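Local coordinates for Non-structural protein 2 (Human rotavirus C, PDB 2GU0) that probably takes part in replicating and packaging the viral genome, as a homooctamer with RNA-binding, NTPase, RNA triphosphatase and helix-unwinding activities, at residues A127-K130 and L131-A135. Numbering follows the deposited sequence.
Sequences ANVK and LRVKA
Asn128 caps the N-terminus of helix 129-139, and its side chain reaches forward to the backbone of Leu131. OD1 of Asn128 accepts from Leu131 N at 2.9 Å, with an almost straight N-H...O angle of 172°, although the donor lies tilted from the plane of the amide. With CG anti to the backbone N of Asn128 (chi1 -169°), the amide starts beside the residue's own carbonyl carbon, and chi2 then turns OD1 to Leu131 N. The same amide packs against Leu131, where ND2 of Asn128 lies 3.7 Å from Leu131 CD1. Behind the cap the regular i to i+4 bonding takes over. It begins at the capping residue's own carbonyl, where Arg132 N donates to Asn128 O over a longish 3.3 Å; Val133 N to Val129 O and Lys134 N to Lys130 O follow.

On another side of this turn, Arg132 folds back past Val129 toward the chain leading into the helix. A bend at chi3 (69°) turns its guanidinium so that Val129 CA sits over one face, displaced toward the rim, while NH2 lies against the CG2 branch of Val129. NH1 donates to Leu125 O, tying the side chain to the loop before the cap. One turn on, Val129 CG1 meets Val133 CG2 at 4.0 Å, and both valines rest on Met89 of helix 74-90. Leu131 packs instead on Ile124 and Leu125. This is an Asn N-cap at a helix start, here joining the preceding loop to a helix of the N-terminal part of NSP2.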
loop_
_atom_site.group_PDB
_atom_site.type_symbol
_atom_site.label_atom_id
_atom_site.label_comp_id
_atom_site.label_asym_id
_atom_site.label_seq_id
_atom_site.Cartn_x
_atom_site.Cartn_y
_atom_site.Cartn_z
ATOM N N ALA A 127 -0.608 19.293 -28.531
ATOM C CA ALA A 127 0.079 20.567 -28.712
ATOM C C ALA A 127 -0.518 21.444 -29.795
ATOM O O ALA A 127 -0.482 22.663 -29.704
ATOM C CB ALA A 127 1.538 20.322 -29.015
ATOM N N ASN A 128 -1.064 20.839 -30.835
ATOM C CA ASN A 128 -1.633 21.646 -31.895
ATOM C C ASN A 128 -2.974 22.205 -31.462
ATOM O O ASN A 128 -3.982 21.497 -31.457
ATOM C CB ASN A 128 -1.804 20.830 -33.166
ATOM C CG ASN A 128 -2.145 21.694 -34.348
ATOM O OD1 ASN A 128 -3.068 22.514 -34.289
ATOM N ND2 ASN A 128 -1.399 21.524 -35.434
ATOM N N VAL A 129 -2.978 23.483 -31.103
ATOM C CA VAL A 129 -4.185 24.156 -30.647
ATOM C C VAL A 129 -5.227 24.426 -31.727
ATOM O O VAL A 129 -6.415 24.197 -31.514
ATOM C CB VAL A 129 -3.826 25.485 -29.967
ATOM C CG1 VAL A 129 -5.086 26.273 -29.652
ATOM C CG2 VAL A 129 -3.041 25.209 -28.713
ATOM N N LYS A 130 -4.797 24.918 -32.880
ATOM C CA LYS A 130 -5.743 25.215 -33.945
ATOM C C LYS A 130 -6.607 24.016 -34.299
ATOM O O LYS A 130 -7.832 24.143 -34.428
ATOM C CB LYS A 130 -5.010 25.732 -35.187
ATOM C CG LYS A 130 -4.416 27.122 -35.001
ATOM C CD LYS A 130 -4.196 27.819 -36.335
ATOM C CE LYS A 130 -3.654 29.231 -36.142
ATOM N NZ LYS A 130 -2.372 29.235 -35.373
ATOM N N LEU A 131 -5.972 22.853 -34.454
ATOM C CA LEU A 131 -6.699 21.627 -34.772
ATOM C C LEU A 131 -7.616 21.260 -33.612
ATOM O O LEU A 131 -8.767 20.871 -33.821
ATOM C CB LEU A 131 -5.730 20.486 -35.058
ATOM C CG LEU A 131 -5.007 20.612 -36.399
ATOM C CD1 LEU A 131 -4.175 19.368 -36.694
ATOM C CD2 LEU A 131 -6.052 20.810 -37.477
ATOM N N ARG A 132 -7.107 21.404 -32.390
ATOM C CA ARG A 132 -7.890 21.116 -31.195
ATOM C C ARG A 132 -9.192 21.912 -31.209
ATOM O O ARG A 132 -10.272 21.353 -31.028
ATOM C CB ARG A 132 -7.088 21.466 -29.944
ATOM C CG ARG A 132 -7.776 21.115 -28.638
ATOM C CD ARG A 132 -6.728 20.833 -27.586
ATOM N NE ARG A 132 -5.993 22.033 -27.210
ATOM C CZ ARG A 132 -4.697 22.068 -26.906
ATOM N NH1 ARG A 132 -3.964 20.961 -26.941
ATOM N NH2 ARG A 132 -4.136 23.216 -26.538
ATOM N N VAL A 133 -9.093 23.217 -31.438
ATOM C CA VAL A 133 -10.278 24.066 -31.473
ATOM C C VAL A 133 -11.267 23.582 -32.534
ATOM O O VAL A 133 -12.475 23.552 -32.298
ATOM C CB VAL A 133 -9.900 25.538 -31.754
ATOM C CG1 VAL A 133 -11.140 26.402 -31.768
ATOM C CG2 VAL A 133 -8.946 26.032 -30.696
ATOM N N LYS A 134 -10.757 23.193 -33.699
ATOM C CA LYS A 134 -11.636 22.712 -34.765
ATOM C C LYS A 134 -12.319 21.404 -34.397
ATOM O O LYS A 134 -13.515 21.249 -34.627
ATOM C CB LYS A 134 -10.858 22.531 -36.075
ATOM C CG LYS A 134 -10.874 23.742 -36.987
ATOM C CD LYS A 134 -9.849 23.616 -38.107
ATOM C CE LYS A 134 -9.719 24.927 -38.884
ATOM N NZ LYS A 134 -8.631 24.862 -39.897
ATOM N N ALA A 135 -11.559 20.464 -33.834
ATOM C CA ALA A 135 -12.112 19.168 -33.436
ATOM C C ALA A 135 -13.240 19.347 -32.418
ATOM O O ALA A 135 -14.293 18.700 -32.505
ATOM C CB ALA A 135 -11.012 18.281 -32.845
#